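Local coordinates for protein fusion DH (Streptomyces sp. MJ635-86F5, PDB 6K97) that probably dehydrates phosphopantetheine-bound polyketide intermediates, as an engineered fusion of a split dehydratase domain from cremimycin biosynthesis, at residues Ile72-Gly75 / Thr76-Val79; Ala200-Tyr203 / Ala204-Asp208; Arg325-Ser329 / Ala330-Ala334; Gly52-Leu56 / Arg57-Trp61. All blocks are in the same frame, centred on the assembly; numbering follows the deposited sequence.

Contact 1: residues Ile72-Gly75 / Thr76-Val79; sequences IVPG and TAFV
Pro-74 O receives two backbone N-H groups. Ala-77 N lies 3.0 Å from Pro-74 O, in a bond bent to 130° at the hydrogen. Phe-78 N is 3.4 Å from Pro-74 O. Both bonds are weak. Pro-74 is the N-cap of helix 75-88 in the N-terminal part of the fusion, and it ends the HXXXGXXXXP signature of polyketide synthase dehydratases that begins at His-65. The first regular bond of the turn is stronger: Val-79 N reaches Gly-75 O at 3.0 Å, in the carbonyl plane.

The side chains pack on the same turn. With chi1 at 171°, Val-73 turns CG1 away from its own N and toward the helix. It meets Ala-77 CB at 3.5 Å. The same methyl sits over one face of the Phe-78 ring, a CH-pi contact of 4.2 Å from Val-73 CG1 to the ring centroid. It is offset toward the rim, over the CZ and CE2 side. Phe-78 also packs on Leu-103 and Leu-99. Replacing Phe-78 with an alanine would probably open a gap beside Val-73 and leave CG1 without its ring.

The polar end of Thr-76 turns to the other part of the fusion, where OG1 bonds to Pro-252 O. Ile-72 O accepts from His-65 ND1, so the stretch leading into the helix holds the first residue of the signature. On the flank of the turn, Pro-74 CD rests 4.0 Å from Ala-77 CB.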
loop_
_atom_site.group_PDB
_atom_site.type_symbol
_atom_site.label_atom_id
_atom_site.label_comp_id
_atom_site.label_asym_id
_atom_site.label_seq_id
_atom_site.Cartn_x
_atom_site.Cartn_y
_atom_site.Cartn_z
ATOM N N ILE A 72 12.842 -15.763 -15.975
ATOM C CA ILE A 72 12.032 -14.533 -15.958
ATOM C C ILE A 72 10.616 -14.890 -15.689
ATOM O O ILE A 72 10.168 -16.001 -16.034
ATOM C CB ILE A 72 12.069 -13.761 -17.292
ATOM C CG1 ILE A 72 11.303 -14.471 -18.412
ATOM C CG2 ILE A 72 13.501 -13.552 -17.777
ATOM C CD1 ILE A 72 11.279 -13.644 -19.700
ATOM N N VAL A 73 9.916 -13.970 -15.030
ATOM C CA VAL A 73 8.553 -14.236 -14.679
ATOM C C VAL A 73 7.802 -14.346 -15.971
ATOM O O VAL A 73 7.904 -13.465 -16.812
ATOM C CB VAL A 73 8.010 -13.093 -13.805
ATOM C CG1 VAL A 73 6.502 -13.216 -13.592
ATOM C CG2 VAL A 73 8.732 -13.051 -12.456
ATOM N N PRO A 74 7.037 -15.405 -16.155
ATOM C CA PRO A 74 6.219 -15.462 -17.407
ATOM C C PRO A 74 5.124 -14.392 -17.531
ATOM O O PRO A 74 4.659 -13.861 -16.527
ATOM C CB PRO A 74 5.555 -16.852 -17.368
ATOM C CG PRO A 74 5.602 -17.265 -15.950
ATOM C CD PRO A 74 6.667 -16.472 -15.215
ATOM N N GLY A 75 4.714 -14.131 -18.779
ATOM C CA GLY A 75 3.688 -13.179 -19.052
ATOM C C GLY A 75 2.397 -13.600 -18.365
ATOM O O GLY A 75 1.682 -12.754 -17.847
ATOM N N THR A 76 2.099 -14.906 -18.363
ATOM C CA THR A 76 0.893 -15.363 -17.776
ATOM C C THR A 76 0.889 -15.143 -16.267
ATOM O O THR A 76 -0.166 -15.014 -15.699
ATOM C CB THR A 76 0.584 -16.836 -18.077
ATOM O OG1 THR A 76 1.631 -17.653 -17.562
ATOM C CG2 THR A 76 0.354 -17.042 -19.550
ATOM N N ALA A 77 2.039 -15.045 -15.620
ATOM C CA ALA A 77 2.056 -14.668 -14.200
ATOM C C ALA A 77 1.665 -13.232 -13.988
ATOM O O ALA A 77 0.951 -12.915 -13.003
ATOM C CB ALA A 77 3.404 -14.918 -13.564
ATOM N N PHE A 78 2.081 -12.348 -14.877
ATOM C CA PHE A 78 1.592 -10.953 -14.752
ATOM C C PHE A 78 0.071 -10.887 -15.003
ATOM O O PHE A 78 -0.668 -10.164 -14.345
ATOM C CB PHE A 78 2.314 -10.059 -15.737
ATOM C CG PHE A 78 3.765 -9.820 -15.403
ATOM C CD1 PHE A 78 4.115 -9.209 -14.216
ATOM C CD2 PHE A 78 4.769 -10.205 -16.267
ATOM C CE1 PHE A 78 5.448 -9.017 -13.890
ATOM C CE2 PHE A 78 6.113 -9.975 -15.966
ATOM C CZ PHE A 78 6.439 -9.373 -14.792
ATOM N N VAL A 79 -0.410 -11.704 -15.925
ATOM C CA VAL A 79 -1.854 -11.884 -16.101
ATOM C C VAL A 79 -2.537 -12.354 -14.816
ATOM O O VAL A 79 -3.588 -11.788 -14.423
ATOM C CB VAL A 79 -2.139 -12.871 -17.195
ATOM C CG1 VAL A 79 -3.615 -13.158 -17.298
ATOM C CG2 VAL A 79 -1.683 -12.289 -18.525
#

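Contact 2: residues Ala200-Tyr203 / Ala204-Asp208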
loop_
_atom_site.group_PDB
_atom_site.type_symbol
_atom_site.label_atom_id
_atom_site.label_comp_id
_atom_site.label_asym_id
_atom_site.label_seq_id
_atom_site.Cartn_x
_atom_site.Cartn_y
_atom_site.Cartn_z
ATOM N N ALA A 200 5.972 -33.753 -27.264
ATOM C CA ALA A 200 7.342 -33.817 -26.744
ATOM C C ALA A 200 8.291 -33.318 -27.832
ATOM O O ALA A 200 9.266 -32.614 -27.551
ATOM C CB ALA A 200 7.711 -35.225 -26.317
ATOM N N GLY A 201 8.005 -33.706 -29.077
ATOM C CA GLY A 201 8.742 -33.166 -30.217
ATOM C C GLY A 201 8.653 -31.648 -30.361
ATOM O O GLY A 201 9.669 -30.962 -30.653
ATOM N N LEU A 202 7.464 -31.094 -30.115
ATOM C CA LEU A 202 7.342 -29.629 -30.102
ATOM C C LEU A 202 8.263 -28.995 -29.017
ATOM O O LEU A 202 9.009 -28.007 -29.282
ATOM C CB LEU A 202 5.904 -29.225 -29.852
ATOM C CG LEU A 202 5.679 -27.719 -29.742
ATOM C CD1 LEU A 202 5.973 -27.040 -31.070
ATOM C CD2 LEU A 202 4.273 -27.468 -29.314
ATOM N N TYR A 203 8.214 -29.548 -27.800
ATOM C CA TYR A 203 9.043 -29.010 -26.721
ATOM C C TYR A 203 10.525 -29.125 -27.031
ATOM O O TYR A 203 11.279 -28.199 -26.737
ATOM C CB TYR A 203 8.694 -29.646 -25.400
ATOM C CG TYR A 203 7.477 -29.073 -24.744
ATOM C CD1 TYR A 203 7.392 -27.744 -24.465
ATOM C CD2 TYR A 203 6.404 -29.873 -24.393
ATOM C CE1 TYR A 203 6.279 -27.208 -23.858
ATOM C CE2 TYR A 203 5.268 -29.345 -23.808
ATOM C CZ TYR A 203 5.219 -28.009 -23.523
ATOM O OH TYR A 203 4.099 -27.456 -22.883
ATOM N N ALA A 204 10.955 -30.199 -27.701
ATOM C CA ALA A 204 12.382 -30.288 -28.098
ATOM C C ALA A 204 12.809 -29.174 -29.061
ATOM O O ALA A 204 13.860 -28.571 -28.909
ATOM C CB ALA A 204 12.688 -31.636 -28.676
ATOM N N ARG A 205 11.996 -28.904 -30.069
ATOM C CA ARG A 205 12.296 -27.834 -31.033
ATOM C C ARG A 205 12.244 -26.434 -30.374
ATOM O O ARG A 205 13.087 -25.546 -30.611
ATOM C CB ARG A 205 11.328 -27.972 -32.233
ATOM C CG ARG A 205 11.721 -29.151 -33.127
ATOM C CD ARG A 205 10.776 -29.302 -34.316
ATOM N NE ARG A 205 9.500 -29.916 -33.934
ATOM C CZ ARG A 205 9.253 -31.220 -33.868
ATOM N NH1 ARG A 205 10.167 -32.132 -34.125
ATOM N NH2 ARG A 205 8.060 -31.613 -33.518
ATOM N N LEU A 206 11.281 -26.231 -29.491
ATOM C CA LEU A 206 11.243 -24.991 -28.767
ATOM C C LEU A 206 12.518 -24.774 -27.917
ATOM O O LEU A 206 13.086 -23.650 -27.862
ATOM C CB LEU A 206 9.999 -24.966 -27.938
ATOM C CG LEU A 206 8.691 -24.864 -28.741
ATOM C CD1 LEU A 206 7.499 -24.916 -27.777
ATOM C CD2 LEU A 206 8.633 -23.571 -29.544
ATOM N N ALA A 207 12.985 -25.852 -27.288
ATOM C CA ALA A 207 14.194 -25.805 -26.464
ATOM C C ALA A 207 15.403 -25.420 -27.287
ATOM O O ALA A 207 16.258 -24.654 -26.835
ATOM C CB ALA A 207 14.410 -27.134 -25.758
ATOM N N ASP A 208 15.466 -25.927 -28.510
ATOM C CA ASP A 208 16.551 -25.589 -29.418
ATOM C C ASP A 208 16.555 -24.151 -29.830
ATOM O O ASP A 208 17.569 -23.667 -30.229
ATOM C CB ASP A 208 16.496 -26.463 -30.686
ATOM C CG ASP A 208 17.012 -27.885 -30.435
ATOM O OD1 ASP A 208 17.775 -28.098 -29.461
ATOM O OD2 ASP A 208 16.615 -28.798 -31.176
#
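Arg-205 folds its guanidinium back over the Gly-201 carbonyl. Gly-201 O lies 3.2 Å above the guanidinium plane, over its centre. The carbonyl therefore faces the flat side of the group, and neither NE nor NH2 points an N-H at it well enough for a hydrogen bond. The bend is at chi3 (-77°), which swings the end of the chain back along the helix. Gly-201 has no side chain to obstruct NH2, which comes to 3.2 Å from Gly-201 C. Gly-201 O is still used by the backbone: Arg-205 N bonds to it at 3.2 Å.

On the buried side, Leu-206 CD1 meets Leu-202 CG at 3.9 Å, and the two leucines cross obliquely. Leu-206 CD1 also comes within 4.4 Å of Tyr-203 CD1, a looser touch. Outward, Leu-206 packs on Phe-211 and Leu-267. An alanine in place of Leu-206 would probably leave a gap between Leu-202 and the Tyr-203 ring. The Tyr-203 hydroxyl bonds to His-260 and to Leu-220 N, which ties the ring to helix 252-266.

Leu-206 N reaches Leu-202 O at 2.9 Å, nearly straight at 166°. The pattern is that of an amphipathic alpha-helix with i to i+4 pairing, here helix 199-208 of the predicted C-terminal hotdog region in the second part of the fusion.

Contact 3: residues Arg325-Ser329 / Ala330-Ala334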
loop_
_atom_site.group_PDB
_atom_site.type_symbol
_atom_site.label_atom_id
_atom_site.label_comp_id
_atom_site.label_asym_id
_atom_site.label_seq_id
_atom_site.Cartn_x
_atom_site.Cartn_y
_atom_site.Cartn_z
ATOM N N ARG A 325 5.904 -10.871 -29.947
ATOM C CA ARG A 325 6.913 -10.056 -30.662
ATOM C C ARG A 325 8.318 -10.653 -30.522
ATOM O O ARG A 325 8.551 -11.412 -29.624
ATOM C CB ARG A 325 6.933 -8.595 -30.181
ATOM C CG ARG A 325 7.374 -8.500 -28.741
ATOM C CD ARG A 325 7.424 -7.116 -28.111
ATOM N NE ARG A 325 8.125 -6.163 -28.952
ATOM C CZ ARG A 325 8.715 -5.053 -28.527
ATOM N NH1 ARG A 325 8.753 -4.717 -27.234
ATOM N NH2 ARG A 325 9.305 -4.259 -29.428
ATOM N N PRO A 326 9.243 -10.248 -31.390
ATOM C CA PRO A 326 10.619 -10.745 -31.365
ATOM C C PRO A 326 11.343 -10.150 -30.207
ATOM O O PRO A 326 11.204 -8.983 -29.961
ATOM C CB PRO A 326 11.246 -10.188 -32.664
ATOM C CG PRO A 326 10.136 -9.620 -33.490
ATOM C CD PRO A 326 9.038 -9.283 -32.508
ATOM N N VAL A 327 12.100 -10.946 -29.493
ATOM C CA VAL A 327 12.918 -10.456 -28.400
ATOM C C VAL A 327 14.346 -10.912 -28.616
ATOM O O VAL A 327 14.578 -12.047 -29.030
ATOM C CB VAL A 327 12.415 -11.011 -27.085
ATOM C CG1 VAL A 327 13.369 -10.649 -25.943
ATOM C CG2 VAL A 327 11.037 -10.432 -26.816
ATOM N N SER A 328 15.300 -10.056 -28.327
ATOM C CA SER A 328 16.683 -10.477 -28.440
ATOM C C SER A 328 17.121 -11.122 -27.136
ATOM O O SER A 328 16.925 -10.564 -26.023
ATOM C CB SER A 328 17.605 -9.309 -28.735
ATOM O OG SER A 328 17.823 -8.599 -27.545
ATOM N N SER A 329 17.765 -12.280 -27.268
ATOM C CA SER A 329 18.311 -12.962 -26.084
ATOM C C SER A 329 19.339 -12.131 -25.285
ATOM O O SER A 329 19.423 -12.248 -24.065
ATOM C CB SER A 329 18.912 -14.296 -26.476
ATOM O OG SER A 329 20.214 -14.105 -26.893
ATOM N N ALA A 330 20.089 -11.284 -25.987
ATOM C CA ALA A 330 21.031 -10.386 -25.360
ATOM C C ALA A 330 20.350 -9.307 -24.496
ATOM O O ALA A 330 20.863 -8.981 -23.432
ATOM C CB ALA A 330 21.944 -9.742 -26.425
ATOM N N GLN A 331 19.212 -8.755 -24.922
ATOM C CA GLN A 331 18.433 -7.867 -24.038
ATOM C C GLN A 331 18.092 -8.612 -22.725
ATOM O O GLN A 331 18.318 -8.092 -21.648
ATOM C CB GLN A 331 17.128 -7.372 -24.692
ATOM C CG GLN A 331 17.136 -6.049 -25.465
ATOM C CD GLN A 331 18.467 -5.608 -26.050
ATOM O OE1 GLN A 331 19.425 -5.416 -25.312
ATOM N NE2 GLN A 331 18.522 -5.392 -27.378
ATOM N N LEU A 332 17.599 -9.844 -22.816
ATOM C CA LEU A 332 17.263 -10.603 -21.607
ATOM C C LEU A 332 18.434 -10.868 -20.678
ATOM O O LEU A 332 18.323 -10.720 -19.441
ATOM C CB LEU A 332 16.627 -11.937 -21.972
ATOM C CG LEU A 332 15.301 -11.774 -22.709
ATOM C CD1 LEU A 332 14.742 -13.126 -23.097
ATOM C CD2 LEU A 332 14.304 -11.015 -21.847
ATOM N N ALA A 333 19.552 -11.262 -21.244
ATOM C CA ALA A 333 20.739 -11.437 -20.417
ATOM C C ALA A 333 21.090 -10.107 -19.688
ATOM O O ALA A 333 21.608 -10.109 -18.588
ATOM C CB ALA A 333 21.898 -11.915 -21.274
ATOM N N ALA A 334 20.808 -8.971 -20.313
ATOM C CA ALA A 334 21.122 -7.665 -19.733
ATOM C C ALA A 334 20.240 -7.331 -18.538
ATOM O O ALA A 334 20.725 -6.870 -17.513
ATOM C CB ALA A 334 21.013 -6.564 -20.801
#
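Ser-328 OG accepts a hydrogen bond from Gln-331 N at 3.0 Å, with an angle of 156° at the hydrogen. This is a serine N-cap. It starts helix 329-334, which follows strand 315-327, in the predicted C-terminal hotdog region of the second part of the fusion. OG stands between the backbone N and the carbonyl carbon of Ser-328 (chi1 78°), a position from which it can reach forward over the first turn.

Two backbone bonds follow. Leu-332 N is 3.4 Å from Ser-328 O, and that bond is weak. Ala-333 N reaches Ser-329 O at 3.0 Å and is nearly straight, at 165°. Ser-328 thus serves the helix twice, once through its hydroxyl and once through its carbonyl.

Gln-331 also packs against the capping hydroxyl: its CB lies 3.2 Å from Ser-328 OG. The glutamine chain is bent at chi2, which brings its amide end back beside the same hydroxyl. NE2 does not make a hydrogen bond to OG, because the angle is poor.

The apolar contact lies between Val-327 and Leu-332, whose side chains cross at about a right angle. Val-327 also packs on Leu-275 of strand 273-284, and Leu-332 on Pro-102 of the first part of the fusion. Val-327 CG1 touches the branch point of its partner, 3.9 Å from Leu-332 CG, and lies 4.0 Å from Leu-332 CD1.

Contact 4: residues Gly52-Leu56 / Arg57-Trp61; sequences GRLAL and REHPW
Arg-53 and Glu-58 form a salt bridge, with NH1 of Arg-53 2.7 Å from OE2 of Glu-58. The carboxylate comes to the edge of the guanidinium, near its plane. The two flat groups are turned 56° against each other. The N-H of NH1 points poorly, at 121° to OE2, so as a hydrogen bond it is weak. Arg-53 reaches this place with an extended chain from CG to NE.

A second contact lies beside it. Leu-54 CD1 is 3.7 Å from His-59 ND1, and the two side chains cross at about a right angle.

The turn of the backbone brings these groups together. Ala-55 O takes weak bonds from Glu-58 N at 3.0 Å and from His-59 N at 3.2 Å. His-59 N also bonds to Leu-56 O at 3.0 Å, arriving from above the carbonyl plane, 70° out of it. His-59 N is therefore shared between two carbonyls where strand 48-55 of the first part of the fusion gives way to a loop.

Farther out, Arg-53 NE makes a salt bridge to Glu-135, and His-59 NE2 bonds to Pro-35 O. Leu-54 packs on Leu-113 of strand 110-117, its neighbour in the hot dog fold. Gly-26 of the second subunit packs on Arg-53.

Arg-53 thus pairs with two carboxylates, Glu-58 through NH1 and Glu-135 through NE. Its positive charge would offset both and probably stabilises their ionised forms, and the two bridges are likely to limit how the guanidinium turns.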
loop_
_atom_site.group_PDB
_atom_site.type_symbol
_atom_site.label_atom_id
_atom_site.label_comp_id
_atom_site.label_asym_id
_atom_site.label_seq_id
_atom_site.Cartn_x
_atom_site.Cartn_y
_atom_site.Cartn_z
ATOM N N GLY A 52 3.679 -8.066 -2.428
ATOM C CA GLY A 52 4.226 -9.369 -2.067
ATOM C C GLY A 52 5.710 -9.411 -2.285
ATOM O O GLY A 52 6.289 -8.545 -2.948
ATOM N N ARG A 53 6.324 -10.432 -1.712
ATOM C CA ARG A 53 7.753 -10.672 -1.861
ATOM C C ARG A 53 7.902 -11.753 -2.913
ATOM O O ARG A 53 7.209 -12.771 -2.862
ATOM C CB ARG A 53 8.364 -11.151 -0.536
ATOM C CG ARG A 53 9.876 -11.338 -0.590
ATOM C CD ARG A 53 10.454 -11.703 0.774
ATOM N NE ARG A 53 11.915 -11.774 0.712
ATOM C CZ ARG A 53 12.621 -12.881 0.446
ATOM N NH1 ARG A 53 12.016 -14.053 0.234
ATOM N NH2 ARG A 53 13.947 -12.832 0.403
ATOM N N LEU A 54 8.813 -11.544 -3.857
ATOM C CA LEU A 54 9.072 -12.536 -4.878
ATOM C C LEU A 54 10.526 -13.027 -4.928
ATOM O O LEU A 54 11.444 -12.317 -5.358
ATOM C CB LEU A 54 8.657 -11.970 -6.204
ATOM C CG LEU A 54 8.548 -12.979 -7.329
ATOM C CD1 LEU A 54 7.841 -14.254 -6.919
ATOM C CD2 LEU A 54 7.789 -12.282 -8.428
ATOM N N ALA A 55 10.721 -14.266 -4.474
ATOM C CA ALA A 55 12.038 -14.884 -4.398
ATOM C C ALA A 55 12.029 -16.272 -5.019
ATOM O O ALA A 55 11.216 -17.094 -4.719
ATOM C CB ALA A 55 12.499 -14.970 -2.950
ATOM N N LEU A 56 12.984 -16.548 -5.871
ATOM C CA LEU A 56 13.023 -17.830 -6.541
ATOM C C LEU A 56 13.088 -18.971 -5.531
ATOM O O LEU A 56 12.521 -20.017 -5.768
ATOM C CB LEU A 56 14.186 -17.852 -7.512
ATOM C CG LEU A 56 14.158 -18.926 -8.585
ATOM C CD1 LEU A 56 12.887 -18.918 -9.366
ATOM C CD2 LEU A 56 15.364 -18.766 -9.498
ATOM N N ARG A 57 13.747 -18.758 -4.395
ATOM C CA ARG A 57 13.895 -19.798 -3.384
ATOM C C ARG A 57 12.572 -20.182 -2.779
ATOM O O ARG A 57 12.396 -21.335 -2.409
ATOM C CB ARG A 57 14.835 -19.338 -2.270
ATOM C CG ARG A 57 16.261 -19.105 -2.753
ATOM C CD ARG A 57 17.185 -18.610 -1.643
ATOM N NE ARG A 57 17.800 -19.717 -0.909
ATOM C CZ ARG A 57 19.022 -20.217 -1.123
ATOM N NH1 ARG A 57 19.836 -19.722 -2.062
ATOM N NH2 ARG A 57 19.438 -21.237 -0.374
ATOM N N GLU A 58 11.639 -19.238 -2.636
ATOM C CA GLU A 58 10.301 -19.590 -2.159
ATOM C C GLU A 58 9.413 -20.139 -3.270
ATOM O O GLU A 58 8.345 -20.630 -2.980
ATOM C CB GLU A 58 9.593 -18.393 -1.513
ATOM C CG GLU A 58 10.265 -17.759 -0.290
ATOM C CD GLU A 58 9.687 -16.384 0.026
ATOM O OE1 GLU A 58 8.861 -15.871 -0.756
ATOM O OE2 GLU A 58 10.062 -15.783 1.045
ATOM N N HIS A 59 9.800 -19.993 -4.536
ATOM C CA HIS A 59 8.929 -20.371 -5.658
ATOM C C HIS A 59 9.722 -21.126 -6.710
ATOM O O HIS A 59 9.825 -20.683 -7.848
ATOM C CB HIS A 59 8.265 -19.140 -6.311
ATOM C CG HIS A 59 7.137 -18.551 -5.523
ATOM N ND1 HIS A 59 7.225 -17.317 -4.909
ATOM C CD2 HIS A 59 5.885 -19.007 -5.270
ATOM C CE1 HIS A 59 6.080 -17.043 -4.302
ATOM N NE2 HIS A 59 5.248 -18.052 -4.511
ATOM N N PRO A 60 10.253 -22.298 -6.349
ATOM C CA PRO A 60 11.170 -22.956 -7.294
ATOM C C PRO A 60 10.533 -23.364 -8.626
ATOM O O PRO A 60 11.232 -23.503 -9.618
ATOM C CB PRO A 60 11.668 -24.196 -6.520
ATOM C CG PRO A 60 11.191 -24.031 -5.113
ATOM C CD PRO A 60 10.030 -23.099 -5.132
ATOM N N TRP A 61 9.225 -23.532 -8.663
ATOM C CA TRP A 61 8.557 -23.772 -9.950
ATOM C C TRP A 61 8.863 -22.712 -11.022
ATOM O O TRP A 61 8.963 -23.051 -12.217
ATOM C CB TRP A 61 7.056 -23.896 -9.790
ATOM C CG TRP A 61 6.389 -22.701 -9.272
ATOM C CD1 TRP A 61 6.402 -22.251 -7.985
ATOM C CD2 TRP A 61 5.539 -21.815 -9.993
ATOM N NE1 TRP A 61 5.599 -21.137 -7.861
ATOM C CE2 TRP A 61 5.073 -20.836 -9.080
ATOM C CE3 TRP A 61 5.126 -21.752 -11.316
ATOM C CZ2 TRP A 61 4.261 -19.796 -9.447
ATOM C CZ3 TRP A 61 4.275 -20.718 -11.688
ATOM C CH2 TRP A 61 3.860 -19.748 -10.760
#

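Overall arrangement
Contacts 4 and 1 lie in the first part of the engineered fusion, contacts 2 and 3 in the second, in a double hot dog fold. Contacts 1 and 4 touch: Val-73 CG2 packs 4.2 Å from Leu-54 CD2, with centres 13 Å apart. Contact 1, about 4 Å from the chain centre, joins the dehydratase signature beginning at His-65, whose counterpart is the active-site base in related dehydratases. Contacts 1 and 2, about 21 Å apart between centres, both lean on helix 252-266: Thr-76 touches Asp-256, and Tyr-203 meets His-260, residues that fit the DXXXQ/H motif, whose aspartate is the catalytic acid in relatives. Contact 3 approaches contact 1 to about 5 Å between nearest atoms without touching.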